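Local coordinates for phosphonate monoester hydrolase (Ruegeria pomeroyi, PDB 4UPK), which belongs to the sulfatase family of the alkaline phosphatase clan, built around a large mixed beta sheet flanked by helices and assembled from four copies of the chain, at residues T149-M154 with R164-Y169; G104-H109 with Q135-Y140; G122-L127 with G156-T161; D42-D47 with I240-P245; R99-G104 with E434-E439. One frame throughout, in Å; residues are numbered along the deposited sequence.

Interaction 1 (T149-M154 with R164-Y169)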
# COMPACT_ATOMS: atom_id res chain seq x y z
N THR A 149 11.58 18.87 5.44
CA THR A 149 12.96 19.07 4.98
C THR A 149 13.28 18.26 3.72
O THR A 149 12.86 17.12 3.61
CB THR A 149 13.96 18.80 6.14
OG1 THR A 149 15.28 19.08 5.68
CG2 THR A 149 13.87 17.37 6.70
N TYR A 150 14.04 18.87 2.78
CA TYR A 150 14.47 18.17 1.58
C TYR A 150 15.87 17.55 1.74
O TYR A 150 16.48 17.13 0.76
CB TYR A 150 14.31 19.01 0.30
CG TYR A 150 15.09 20.31 0.21
CD1 TYR A 150 16.47 20.30 0.04
CD2 TYR A 150 14.43 21.54 0.13
CE1 TYR A 150 17.19 21.49 -0.10
CE2 TYR A 150 15.14 22.73 -0.03
CZ TYR A 150 16.53 22.70 -0.13
OH TYR A 150 17.24 23.86 -0.29
N GLU A 151 16.35 17.49 2.99
CA GLU A 151 17.63 16.92 3.39
C GLU A 151 17.42 15.55 4.05
O GLU A 151 18.39 14.91 4.48
CB GLU A 151 18.30 17.83 4.42
CG GLU A 151 18.73 19.20 3.96
CD GLU A 151 19.51 19.90 5.05
OE1 GLU A 151 18.98 20.05 6.18
OE2 GLU A 151 20.70 20.21 4.80
N PHE A 152 16.14 15.12 4.15
CA PHE A 152 15.70 13.88 4.78
C PHE A 152 16.31 12.59 4.17
O PHE A 152 16.41 12.51 2.94
CB PHE A 152 14.16 13.82 4.84
CG PHE A 152 13.66 12.98 5.98
CD1 PHE A 152 13.64 13.48 7.28
CD2 PHE A 152 13.26 11.66 5.77
CE1 PHE A 152 13.23 12.68 8.35
CE2 PHE A 152 12.86 10.86 6.84
CZ PHE A 152 12.83 11.37 8.12
N PRO A 153 16.73 11.58 5.01
CA PRO A 153 17.29 10.33 4.44
C PRO A 153 16.31 9.49 3.62
O PRO A 153 15.14 9.30 3.99
CB PRO A 153 17.82 9.58 5.66
CG PRO A 153 17.00 10.08 6.79
CD PRO A 153 16.72 11.52 6.49
N MET A 154 16.82 8.97 2.51
CA MET A 154 16.14 8.13 1.54
C MET A 154 15.73 6.79 2.16
O MET A 154 16.48 6.20 2.95
CB MET A 154 17.09 7.89 0.35
CG MET A 154 16.47 7.16 -0.81
SD MET A 154 17.67 7.00 -2.16
CE MET A 154 17.11 8.27 -3.24
N ARG A 164 23.41 16.52 7.94
CA ARG A 164 22.87 17.35 6.88
C ARG A 164 23.26 18.79 7.24
O ARG A 164 23.16 19.17 8.40
CB ARG A 164 21.34 17.21 6.80
CG ARG A 164 20.84 15.79 6.89
CD ARG A 164 19.40 15.78 7.37
NE ARG A 164 19.14 14.57 8.15
CZ ARG A 164 17.94 14.22 8.59
NH1 ARG A 164 16.88 14.97 8.32
NH2 ARG A 164 17.79 13.11 9.31
N LEU A 165 23.69 19.58 6.23
CA LEU A 165 24.14 20.96 6.35
C LEU A 165 23.23 21.88 7.17
O LEU A 165 23.73 22.56 8.07
CB LEU A 165 24.55 21.55 4.99
CG LEU A 165 25.06 23.01 4.97
CD1 LEU A 165 26.36 23.18 5.77
CD2 LEU A 165 25.23 23.49 3.53
N GLU A 166 21.93 21.86 6.93
CA GLU A 166 20.99 22.72 7.67
C GLU A 166 20.61 22.17 9.06
O GLU A 166 19.95 22.88 9.84
CB GLU A 166 19.74 23.05 6.82
CG GLU A 166 20.03 23.76 5.49
CD GLU A 166 20.87 25.04 5.50
OE1 GLU A 166 20.59 25.94 6.33
OE2 GLU A 166 21.79 25.15 4.66
N MET A 167 21.07 20.95 9.40
CA MET A 167 20.81 20.33 10.70
C MET A 167 22.10 20.05 11.51
O MET A 167 22.52 20.91 12.30
CB MET A 167 19.94 19.09 10.53
CG MET A 167 19.27 18.67 11.80
SD MET A 167 18.03 17.41 11.49
CE MET A 167 17.55 17.06 13.16
N SER A 168 22.73 18.86 11.30
CA SER A 168 23.97 18.43 11.95
C SER A 168 23.91 18.50 13.48
O SER A 168 24.83 19.02 14.11
CB SER A 168 25.18 19.19 11.39
OG SER A 168 25.39 18.82 10.03
N TYR A 169 22.81 17.96 14.07
CA TYR A 169 22.60 17.94 15.52
C TYR A 169 23.71 17.21 16.29
O TYR A 169 24.22 17.81 17.24
CB TYR A 169 21.17 17.53 15.91
CG TYR A 169 20.14 18.64 15.75
CD1 TYR A 169 20.42 19.78 15.00
CD2 TYR A 169 18.88 18.53 16.33
CE1 TYR A 169 19.46 20.77 14.81
CE2 TYR A 169 17.92 19.54 16.17
CZ TYR A 169 18.22 20.65 15.40
OH TYR A 169 17.28 21.65 15.25
O HOH W 1 16.96 18.22 8.28
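E151 and R164 carry most of this contact and divide it into a close-packed part and a looser, hydrated one. In the packed part the aliphatic chain of R164 runs past the backbone of E151, with R164 CD 3.2 Å from E151 O. Beyond it P153 CD sits over one face of the guanidinium, offset toward its rim and 3.4 Å from R164 NH2, while M167 SD lies over the opposite face, also toward the rim. The F152 ring lies beside the arginine, its plane turned 84° from the guanidinium. The E151 side chain crosses to the turn: CG lies anti to the carbonyl carbon (chi1 -66°), the chain runs extended beyond it, and E151 OE2 receives E166 N on its syn lone pair in a 3.0 Å bond that is nearly straight (172°). The residues it meets form a type I turn from R164 to M167, closed by M167 N bonding R164 O at 2.9 Å. The loose side is bridged by water, which accepts from R164 NH1 at 3.3 Å and gives a weak bond of 3.4 Å to E151 OE1; the exposed E166 carboxylate leads away from the contact. R164 NH2 has its main partner in E159 of strand 158-162, on which P153 also packs, and past the turn S168 takes the N-cap position of helix 169-177.

Interaction 2 (G104-H109 with Q135-Y140)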
# COMPACT_ATOMS: atom_id res chain seq x y z
N GLY A 104 13.77 20.00 -3.13
CA GLY A 104 12.40 20.04 -2.60
C GLY A 104 11.37 19.34 -3.48
O GLY A 104 10.23 19.19 -3.05
N THR A 105 11.74 18.91 -4.71
CA THR A 105 10.79 18.22 -5.60
C THR A 105 10.72 16.77 -5.16
O THR A 105 11.76 16.08 -5.20
CB THR A 105 11.15 18.31 -7.07
OG1 THR A 105 11.53 19.63 -7.38
CG2 THR A 105 10.00 17.84 -7.96
N PRO A 106 9.52 16.28 -4.75
CA PRO A 106 9.41 14.91 -4.23
C PRO A 106 9.80 13.82 -5.22
O PRO A 106 9.64 13.96 -6.42
CB PRO A 106 7.94 14.80 -3.80
CG PRO A 106 7.52 16.18 -3.55
CD PRO A 106 8.22 16.98 -4.61
N LEU A 107 10.35 12.75 -4.68
CA LEU A 107 10.71 11.56 -5.43
C LEU A 107 9.64 10.52 -5.08
O LEU A 107 9.30 10.40 -3.90
CB LEU A 107 12.11 11.07 -5.00
CG LEU A 107 12.69 9.83 -5.70
CD1 LEU A 107 13.12 10.16 -7.13
CD2 LEU A 107 13.87 9.29 -4.92
N ARG A 108 9.08 9.80 -6.10
CA ARG A 108 8.06 8.75 -5.91
C ARG A 108 8.54 7.75 -4.83
O ARG A 108 9.71 7.34 -4.84
CB ARG A 108 7.80 7.99 -7.21
CG ARG A 108 6.98 8.69 -8.27
CD ARG A 108 6.83 7.74 -9.45
NE ARG A 108 6.21 8.37 -10.62
CZ ARG A 108 4.91 8.36 -10.87
NH1 ARG A 108 4.07 7.76 -10.04
NH2 ARG A 108 4.43 8.98 -11.93
N HIS A 109 7.65 7.36 -3.90
CA HIS A 109 8.01 6.44 -2.83
C HIS A 109 8.45 5.06 -3.30
O HIS A 109 9.32 4.45 -2.68
CB HIS A 109 6.89 6.32 -1.80
CG HIS A 109 7.40 5.89 -0.45
ND1 HIS A 109 8.32 6.66 0.25
CD2 HIS A 109 7.07 4.81 0.30
CE1 HIS A 109 8.54 6.01 1.39
NE2 HIS A 109 7.80 4.90 1.47
N GLN A 135 10.86 13.69 0.23
CA GLN A 135 9.94 12.57 0.41
C GLN A 135 8.61 12.73 -0.33
O GLN A 135 8.20 13.86 -0.62
CB GLN A 135 9.76 12.22 1.90
CG GLN A 135 11.06 12.10 2.71
CD GLN A 135 12.05 11.08 2.22
OE1 GLN A 135 11.75 9.89 2.07
NE2 GLN A 135 13.30 11.49 2.03
N ASP A 136 7.98 11.59 -0.64
CA ASP A 136 6.69 11.51 -1.33
C ASP A 136 5.57 11.86 -0.34
O ASP A 136 5.37 11.12 0.65
CB ASP A 136 6.51 10.11 -1.94
CG ASP A 136 5.35 9.90 -2.91
OD1 ASP A 136 4.50 10.81 -3.04
OD2 ASP A 136 5.30 8.83 -3.54
N PRO A 137 4.81 12.97 -0.57
CA PRO A 137 3.72 13.33 0.34
C PRO A 137 2.62 12.27 0.47
O PRO A 137 1.92 12.25 1.48
CB PRO A 137 3.17 14.64 -0.25
CG PRO A 137 4.21 15.12 -1.17
CD PRO A 137 4.90 13.93 -1.70
N ARG A 138 2.48 11.41 -0.56
CA ARG A 138 1.50 10.31 -0.61
C ARG A 138 1.85 9.18 0.38
O ARG A 138 0.97 8.42 0.76
CB ARG A 138 1.39 9.76 -2.05
CG ARG A 138 1.02 10.81 -3.10
CD ARG A 138 1.14 10.31 -4.55
NE ARG A 138 2.49 9.82 -4.85
CZ ARG A 138 2.80 9.06 -5.89
NH1 ARG A 138 1.87 8.70 -6.77
NH2 ARG A 138 4.05 8.65 -6.06
N ALA A 139 3.14 9.07 0.78
CA ALA A 139 3.63 8.03 1.69
C ALA A 139 3.66 8.42 3.18
O ALA A 139 3.94 7.55 4.02
CB ALA A 139 5.02 7.59 1.25
N TYR A 140 3.40 9.70 3.50
CA TYR A 140 3.45 10.20 4.88
C TYR A 140 2.24 11.04 5.30
O TYR A 140 1.55 11.61 4.45
CB TYR A 140 4.71 11.08 5.06
CG TYR A 140 6.02 10.35 5.00
CD1 TYR A 140 6.69 10.17 3.79
CD2 TYR A 140 6.67 9.94 6.17
CE1 TYR A 140 7.93 9.54 3.73
CE2 TYR A 140 7.91 9.32 6.12
CZ TYR A 140 8.55 9.12 4.90
OH TYR A 140 9.77 8.51 4.86
O HOH W 2 4.55 5.99 -7.77
O HOH W 3 9.20 9.01 0.19
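D136 meets the 104-109 segment through CB and OD2, while OD1 serves its own loop, a compact example of one carboxylate organising two loops. D136 CB lies 3.4 Å from L107 O. CG stands anti to the backbone N (chi1 -169°), and the branch ending in OD2 turns to the 104-109 chain, where H109 N donates to D136 OD2 at 2.8 Å, on the anti side of the carboxylate. The syn side of the same oxygen takes R138 NH2, also at 2.8 Å. OD1 faces the arginine as well: R138 NE gives a straight bond (172°) of 2.9 Å to the syn lone pair of D136 OD1, completing a side-on, two-nitrogen salt bridge. Four donors therefore share the two oxygens, the last being R138 N, 3.3 Å from D136 OD1 and above the carboxylate plane. The H109 ring is covered by A139, whose CB sits over the centre of one face, 3.4 Å from H109 CG, as a CH-pi contact. R108 and R138 bring like charges close, NH1 to NH1 at 4.1 Å, but one water accepts from both guanidinium groups, and R108 NH2 has its salt-bridge partner in D518 of the third subunit. The bond from R138 N to D136 OD1 closes an Asx turn over residues 136-138, here reinforced by the arginine that the turn itself carries.

Interaction 3 (G122-L127 with G156-T161)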
# COMPACT_ATOMS: atom_id res chain seq x y z
N GLY A 122 20.53 -8.56 1.21
CA GLY A 122 20.77 -8.85 2.62
C GLY A 122 21.60 -7.83 3.37
O GLY A 122 21.99 -8.06 4.52
N TYR A 123 21.89 -6.69 2.74
CA TYR A 123 22.67 -5.61 3.33
C TYR A 123 21.83 -4.61 4.11
O TYR A 123 20.71 -4.29 3.70
CB TYR A 123 23.43 -4.84 2.25
CG TYR A 123 24.60 -5.59 1.64
CD1 TYR A 123 24.43 -6.39 0.52
CD2 TYR A 123 25.89 -5.43 2.14
CE1 TYR A 123 25.51 -7.07 -0.07
CE2 TYR A 123 26.97 -6.11 1.57
CZ TYR A 123 26.77 -6.93 0.47
OH TYR A 123 27.84 -7.55 -0.11
N LEU A 124 22.40 -4.08 5.21
CA LEU A 124 21.78 -2.99 5.94
C LEU A 124 22.56 -1.75 5.49
O LEU A 124 23.74 -1.63 5.83
CB LEU A 124 21.84 -3.17 7.47
CG LEU A 124 21.19 -2.04 8.31
CD1 LEU A 124 19.68 -2.09 8.24
CD2 LEU A 124 21.61 -2.11 9.74
N PRO A 125 21.96 -0.87 4.65
CA PRO A 125 22.71 0.30 4.17
C PRO A 125 22.95 1.32 5.28
O PRO A 125 22.02 1.94 5.78
CB PRO A 125 21.82 0.84 3.02
CG PRO A 125 20.77 -0.20 2.80
CD PRO A 125 20.60 -0.88 4.11
N LEU A 126 24.21 1.44 5.71
CA LEU A 126 24.57 2.35 6.81
C LEU A 126 24.86 3.74 6.28
O LEU A 126 25.69 3.89 5.38
CB LEU A 126 25.76 1.80 7.60
CG LEU A 126 25.63 0.35 8.10
CD1 LEU A 126 26.97 -0.20 8.52
CD2 LEU A 126 24.61 0.22 9.21
N LEU A 127 24.15 4.75 6.82
CA LEU A 127 24.34 6.13 6.40
C LEU A 127 25.09 7.00 7.38
O LEU A 127 24.67 7.18 8.53
CB LEU A 127 23.01 6.80 5.97
CG LEU A 127 23.05 8.27 5.52
CD1 LEU A 127 23.75 8.42 4.15
CD2 LEU A 127 21.64 8.83 5.45
N GLY A 156 15.11 3.08 2.90
CA GLY A 156 16.02 1.95 2.82
C GLY A 156 17.32 2.19 3.57
O GLY A 156 17.91 1.24 4.07
N PHE A 157 17.77 3.45 3.65
CA PHE A 157 18.99 3.81 4.36
C PHE A 157 18.79 3.79 5.85
O PHE A 157 17.79 4.31 6.36
CB PHE A 157 19.57 5.16 3.91
CG PHE A 157 20.43 5.11 2.66
CD1 PHE A 157 21.74 4.66 2.72
CD2 PHE A 157 19.92 5.51 1.43
CE1 PHE A 157 22.53 4.59 1.56
CE2 PHE A 157 20.71 5.45 0.28
CZ PHE A 157 22.02 5.00 0.35
N HIS A 158 19.74 3.18 6.56
CA HIS A 158 19.72 3.12 8.00
C HIS A 158 20.75 4.15 8.47
O HIS A 158 21.95 4.00 8.24
CB HIS A 158 20.01 1.71 8.53
CG HIS A 158 19.64 1.56 9.97
ND1 HIS A 158 18.42 1.03 10.36
CD2 HIS A 158 20.35 1.87 11.08
CE1 HIS A 158 18.42 1.03 11.68
NE2 HIS A 158 19.57 1.52 12.17
N GLU A 159 20.24 5.24 9.03
CA GLU A 159 21.06 6.34 9.48
C GLU A 159 21.78 6.03 10.79
O GLU A 159 21.14 5.75 11.79
CB GLU A 159 20.22 7.61 9.59
CG GLU A 159 21.02 8.88 9.69
CD GLU A 159 20.13 10.07 9.94
OE1 GLU A 159 19.58 10.16 11.06
OE2 GLU A 159 20.00 10.93 9.04
N VAL A 160 23.13 6.05 10.75
CA VAL A 160 24.01 5.84 11.89
C VAL A 160 24.35 7.23 12.51
O VAL A 160 24.22 7.41 13.72
CB VAL A 160 25.27 5.01 11.53
CG1 VAL A 160 26.00 4.58 12.80
CG2 VAL A 160 24.91 3.79 10.68
N THR A 161 24.75 8.20 11.66
CA THR A 161 25.06 9.57 12.03
C THR A 161 24.37 10.51 11.06
O THR A 161 24.60 10.43 9.85
CB THR A 161 26.58 9.82 12.04
OG1 THR A 161 27.20 8.88 12.90
CG2 THR A 161 26.95 11.28 12.48
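In a parallel strand pair of the large mixed sheet, L126 lies beside H158 and L127 beside E159, joining strand 125-127 to strand 158-162. The ladder is regular at first: H158 N bonds P125 O at 2.7 Å, nearly along the C=O axis, and H158 O returns the link to L127 N, also at 2.7 Å. Then strand 158-162 turns a corner at V160 and T161, and L127 O accepts two donors, V160 N at 2.9 Å and T161 N at 3.3 Å. On the face bearing L126 and H158, L126 CB packs 3.8 Å from V160 CG2. L124 CD1 touches H158 CB at 3.8 Å, and L124 CD2 lies over one face of the imidazole, offset toward the rim. H158 NE2 is hydrogen-bonded to E159 OE1 of the second subunit, and E159 OE1 of this chain to H158 NE2 of that subunit. F157 CD1 rests 3.8 Å from P125 CB. Helix 114-120 covers this end, A115 touching both P125 and F157, while on its other edge strand 125-127 bonds through L126 to strand 234-239.

Interaction 4 (D42-D47 with I240-P245)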
# COMPACT_ATOMS: atom_id res chain seq x y z
N ASP A 42 30.82 16.29 -1.53
CA ASP A 42 29.97 17.30 -2.14
C ASP A 42 30.87 18.42 -2.72
O ASP A 42 31.82 18.89 -2.05
CB ASP A 42 29.00 17.88 -1.10
CG ASP A 42 27.63 18.28 -1.61
OD1 ASP A 42 27.55 19.25 -2.39
OD2 ASP A 42 26.62 17.67 -1.18
N GLN A 43 30.59 18.81 -3.98
CA GLN A 43 31.17 19.94 -4.72
C GLN A 43 32.64 19.90 -5.13
O GLN A 43 33.14 20.93 -5.55
CB GLN A 43 30.79 21.28 -4.05
CG GLN A 43 30.06 22.26 -4.95
CD GLN A 43 29.06 23.14 -4.22
OE1 GLN A 43 29.30 24.32 -3.98
NE2 GLN A 43 27.91 22.59 -3.87
N LEU A 44 33.32 18.73 -5.05
CA LEU A 44 34.72 18.60 -5.48
C LEU A 44 34.89 18.53 -7.01
O LEU A 44 34.34 17.63 -7.65
CB LEU A 44 35.47 17.45 -4.75
CG LEU A 44 37.03 17.38 -4.93
CD1 LEU A 44 37.74 18.57 -4.33
CD2 LEU A 44 37.60 16.07 -4.39
N ARG A 45 35.62 19.50 -7.60
CA ARG A 45 35.85 19.57 -9.05
C ARG A 45 36.75 18.45 -9.51
O ARG A 45 37.66 18.08 -8.77
CB ARG A 45 36.50 20.91 -9.45
CG ARG A 45 35.56 22.11 -9.43
CD ARG A 45 36.33 23.41 -9.47
NE ARG A 45 37.02 23.61 -10.74
CZ ARG A 45 36.75 24.57 -11.62
NH1 ARG A 45 35.77 25.44 -11.38
NH2 ARG A 45 37.45 24.67 -12.74
N ALA A 46 36.51 17.92 -10.72
CA ALA A 46 37.34 16.88 -11.34
C ALA A 46 38.79 17.39 -11.54
O ALA A 46 39.73 16.64 -11.30
CB ALA A 46 36.75 16.45 -12.67
N ASP A 47 38.95 18.68 -11.94
CA ASP A 47 40.26 19.30 -12.20
C ASP A 47 41.17 19.51 -10.97
O ASP A 47 42.34 19.84 -11.14
CB ASP A 47 40.16 20.54 -13.11
CG ASP A 47 39.51 21.80 -12.54
OD1 ASP A 47 39.06 21.76 -11.37
OD2 ASP A 47 39.47 22.81 -13.25
N ILE A 240 30.29 17.00 3.17
CA ILE A 240 29.77 18.24 2.63
C ILE A 240 30.88 19.10 2.06
O ILE A 240 30.73 19.63 0.97
CB ILE A 240 28.86 18.99 3.66
CG1 ILE A 240 28.10 20.18 3.00
CG2 ILE A 240 29.61 19.42 4.93
CD1 ILE A 240 27.09 19.73 1.87
N ARG A 241 32.01 19.20 2.80
CA ARG A 241 33.20 19.95 2.44
C ARG A 241 33.92 19.35 1.24
O ARG A 241 33.98 18.12 1.15
CB ARG A 241 34.17 20.06 3.63
CG ARG A 241 33.59 20.74 4.87
CD ARG A 241 32.95 22.08 4.59
NE ARG A 241 32.57 22.76 5.82
CZ ARG A 241 32.29 24.05 5.92
NH1 ARG A 241 32.38 24.84 4.86
NH2 ARG A 241 31.94 24.57 7.09
N PRO A 242 34.48 20.17 0.30
CA PRO A 242 34.44 21.65 0.22
C PRO A 242 33.08 22.16 -0.26
O PRO A 242 32.55 21.66 -1.24
CB PRO A 242 35.58 21.96 -0.77
CG PRO A 242 35.56 20.77 -1.72
CD PRO A 242 35.19 19.58 -0.87
N HIS A 243 32.47 23.08 0.49
CA HIS A 243 31.12 23.58 0.17
C HIS A 243 30.86 24.84 0.99
O HIS A 243 31.31 24.88 2.14
CB HIS A 243 30.07 22.51 0.58
CG HIS A 243 28.66 22.71 0.10
ND1 HIS A 243 27.81 23.63 0.72
CD2 HIS A 243 27.95 22.01 -0.80
CE1 HIS A 243 26.65 23.52 0.09
NE2 HIS A 243 26.67 22.55 -0.82
N PRO A 244 30.14 25.87 0.45
CA PRO A 244 29.84 27.07 1.24
C PRO A 244 29.01 26.75 2.50
O PRO A 244 28.31 25.73 2.50
CB PRO A 244 29.07 27.97 0.25
CG PRO A 244 28.54 27.06 -0.79
CD PRO A 244 29.55 25.97 -0.91
N PRO A 245 29.01 27.57 3.58
CA PRO A 245 29.78 28.81 3.79
C PRO A 245 31.24 28.46 3.95
O PRO A 245 31.60 27.67 4.83
CB PRO A 245 29.16 29.41 5.08
CG PRO A 245 27.90 28.61 5.34
CD PRO A 245 28.20 27.26 4.77
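D42 and H243 meet at the edge of the imidazole, with D42 OD1 3.2 Å from H243 CD2 and the carboxylate plane turned 83° from the ring. I240 CD1 lies over one face of that ring, offset toward its rim, and 3.7 Å from D42 OD2. D42 CB presses on the backbone at 3.2 Å from I240 O. Two backbone acceptors also come close, D42 O and P242 O at 3.0 Å, a tight approach that has no hydrogen between them to ease it. L44 CD1 touches the proline ring itself at P242 CG, 4.1 Å away. The first-shell groups are positioned in turn by bonds within the 240-245 loop. H243 ND1 gives a bond of 2.8 Å to P244 O, in the ring plane and on a carbonyl lone pair, which sets the rotation of the imidazole. Cis peptides precede P242 and P245, and R241 NH1 ties the bend by donating to P245 O at 2.9 Å. Farther out, D42 OD2 is held by Y130 OH and by a salt bridge from R86, while R241 pairs with D213. Both segments follow directly on the ends of parallel neighbours, strands 35-41 and 234-239; loops gathered at the carboxyl ends of such strands line the active-site side of the sheet in the alkaline phosphatase clan.

Interaction 5 (R99-G104 with E434-E439)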
# COMPACT_ATOMS: atom_id res chain seq x y z
N ARG A 99 12.23 12.37 -11.76
CA ARG A 99 11.41 13.58 -11.65
C ARG A 99 11.57 14.46 -10.39
O ARG A 99 10.82 15.40 -10.19
CB ARG A 99 9.94 13.36 -12.12
CG ARG A 99 9.81 12.99 -13.62
CD ARG A 99 10.20 14.10 -14.62
NE ARG A 99 9.28 15.23 -14.55
CZ ARG A 99 9.60 16.49 -14.79
NH1 ARG A 99 10.82 16.81 -15.17
NH2 ARG A 99 8.68 17.44 -14.71
N SER A 100 12.61 14.21 -9.61
CA SER A 100 12.96 15.06 -8.47
C SER A 100 13.92 16.05 -9.16
O SER A 100 15.14 15.88 -9.14
CB SER A 100 13.68 14.22 -7.41
OG SER A 100 13.74 14.89 -6.16
N VAL A 101 13.34 17.03 -9.88
CA VAL A 101 14.04 17.95 -10.79
C VAL A 101 14.67 19.20 -10.20
O VAL A 101 15.48 19.85 -10.88
CB VAL A 101 13.25 18.21 -12.11
CG1 VAL A 101 13.07 16.91 -12.87
CG2 VAL A 101 11.90 18.88 -11.83
N ARG A 102 14.33 19.52 -8.94
CA ARG A 102 14.82 20.66 -8.15
C ARG A 102 14.89 20.23 -6.69
O ARG A 102 14.24 19.26 -6.31
CB ARG A 102 13.84 21.85 -8.20
CG ARG A 102 13.11 22.06 -9.50
CD ARG A 102 12.00 23.04 -9.28
NE ARG A 102 11.15 23.13 -10.46
CZ ARG A 102 10.09 22.37 -10.69
NH1 ARG A 102 9.75 21.41 -9.84
NH2 ARG A 102 9.37 22.54 -11.79
N ASN A 103 15.64 20.99 -5.86
CA ASN A 103 15.68 20.78 -4.41
C ASN A 103 14.25 20.97 -3.90
O ASN A 103 13.57 21.92 -4.32
CB ASN A 103 16.62 21.80 -3.74
CG ASN A 103 18.08 21.50 -3.88
OD1 ASN A 103 18.47 20.49 -4.47
ND2 ASN A 103 18.94 22.38 -3.37
N GLY A 104 13.77 20.00 -3.13
CA GLY A 104 12.40 20.04 -2.60
C GLY A 104 11.37 19.34 -3.48
O GLY A 104 10.23 19.19 -3.05
N GLU A 434 20.92 17.34 -17.28
CA GLU A 434 19.69 18.11 -17.22
C GLU A 434 19.71 19.12 -16.06
O GLU A 434 20.39 18.91 -15.04
CB GLU A 434 18.46 17.20 -17.05
CG GLU A 434 18.13 16.35 -18.26
CD GLU A 434 16.91 15.48 -18.04
OE1 GLU A 434 15.78 15.99 -18.20
OE2 GLU A 434 17.08 14.34 -17.56
N LEU A 435 18.94 20.20 -16.20
CA LEU A 435 18.80 21.22 -15.16
C LEU A 435 17.39 21.74 -15.24
O LEU A 435 16.73 21.58 -16.27
CB LEU A 435 19.84 22.36 -15.39
CG LEU A 435 20.08 23.36 -14.24
CD1 LEU A 435 20.94 22.75 -13.14
CD2 LEU A 435 20.78 24.62 -14.77
N ASP A 436 16.89 22.28 -14.14
CA ASP A 436 15.56 22.88 -14.12
C ASP A 436 15.74 24.27 -13.54
O ASP A 436 16.21 24.41 -12.40
CB ASP A 436 14.52 22.05 -13.34
CG ASP A 436 13.10 22.54 -13.61
OD1 ASP A 436 12.76 23.65 -13.17
OD2 ASP A 436 12.38 21.86 -14.36
N ILE A 437 15.41 25.29 -14.36
CA ILE A 437 15.53 26.72 -14.04
C ILE A 437 14.19 27.38 -13.66
O ILE A 437 14.03 28.59 -13.81
CB ILE A 437 16.40 27.52 -15.06
CG1 ILE A 437 15.83 27.50 -16.49
CG2 ILE A 437 17.86 27.05 -15.02
CD1 ILE A 437 16.37 28.49 -17.38
N SER A 438 13.24 26.57 -13.13
CA SER A 438 11.94 27.03 -12.64
C SER A 438 11.75 26.58 -11.17
O SER A 438 12.44 25.68 -10.71
CB SER A 438 10.80 26.51 -13.52
OG SER A 438 10.52 25.15 -13.27
N GLU A 439 10.86 27.27 -10.44
CA GLU A 439 10.55 27.00 -9.03
C GLU A 439 9.06 27.24 -8.87
O GLU A 439 8.63 28.37 -9.12
CB GLU A 439 11.38 27.89 -8.08
CG GLU A 439 11.30 27.48 -6.61
CD GLU A 439 11.86 26.11 -6.30
OE1 GLU A 439 13.08 25.89 -6.46
OE2 GLU A 439 11.06 25.23 -5.89
O HOH W 4 12.37 19.31 -15.52
O HOH W 5 11.06 22.86 -4.46
O HOH W 6 14.86 24.69 -5.05
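R102 and D436 carry a buried, largely polar contact that joins the loop after helix 95-98 to the end of strand 431-436, an edge strand, within this chain, of the four-stranded antiparallel sheet. The R102 chain is extended from CG to NE, and R102 NE lies 3.2 Å from D436 OD1, a salt bridge whose hydrogen bond is weak because it is strongly bent (130°). The same N-H is shared with S438 O at 2.9 Å, again weakly. A straighter bond (160°) comes from R102 NH2 to S438 OG at 3.2 Å, in the guanidinium plane. The acceptors are themselves organised: D436 OD1 receives S438 OG at 2.7 Å on its syn lone pair and S438 N at 3.0 Å, the latter making an Asx turn. V101 CG2 lies over one face of the guanidinium, offset toward its rim. At the margin two waters each link N103 O to the E439 carboxylate, and a third joins R99 NH1 to D436 OD2. R102 NH1 bonds S522 O of the third subunit. N103 OD1 accepts from G83 N of helix 82-91 and E439 N donates to Q447 OE1 of helix 445-450, so helix 82-91 borders the first segment and helix 445-450 the second.

How the interactions relate
From the N terminus, residues 42-47 open interaction 4, and 99-104 open interaction 5, running through the shared G104 straight into interaction 2. Residues 122-127 then begin interaction 3 before 135-140 close interaction 2, so these two cross. Interaction 1 starts at 149-154, once interaction 2 is complete, and crosses interaction 3, which ends at 156-161 just ahead of 164-169; a salt bridge from R164 to E159 joins that pair. Interactions 1, 2 and 3 all nest inside the two long loops, closed at 240-245 by interaction 4 and at 434-439 by interaction 5, which cross each other. Together they tie the large mixed sheet to its loops and to the smaller antiparallel sheet.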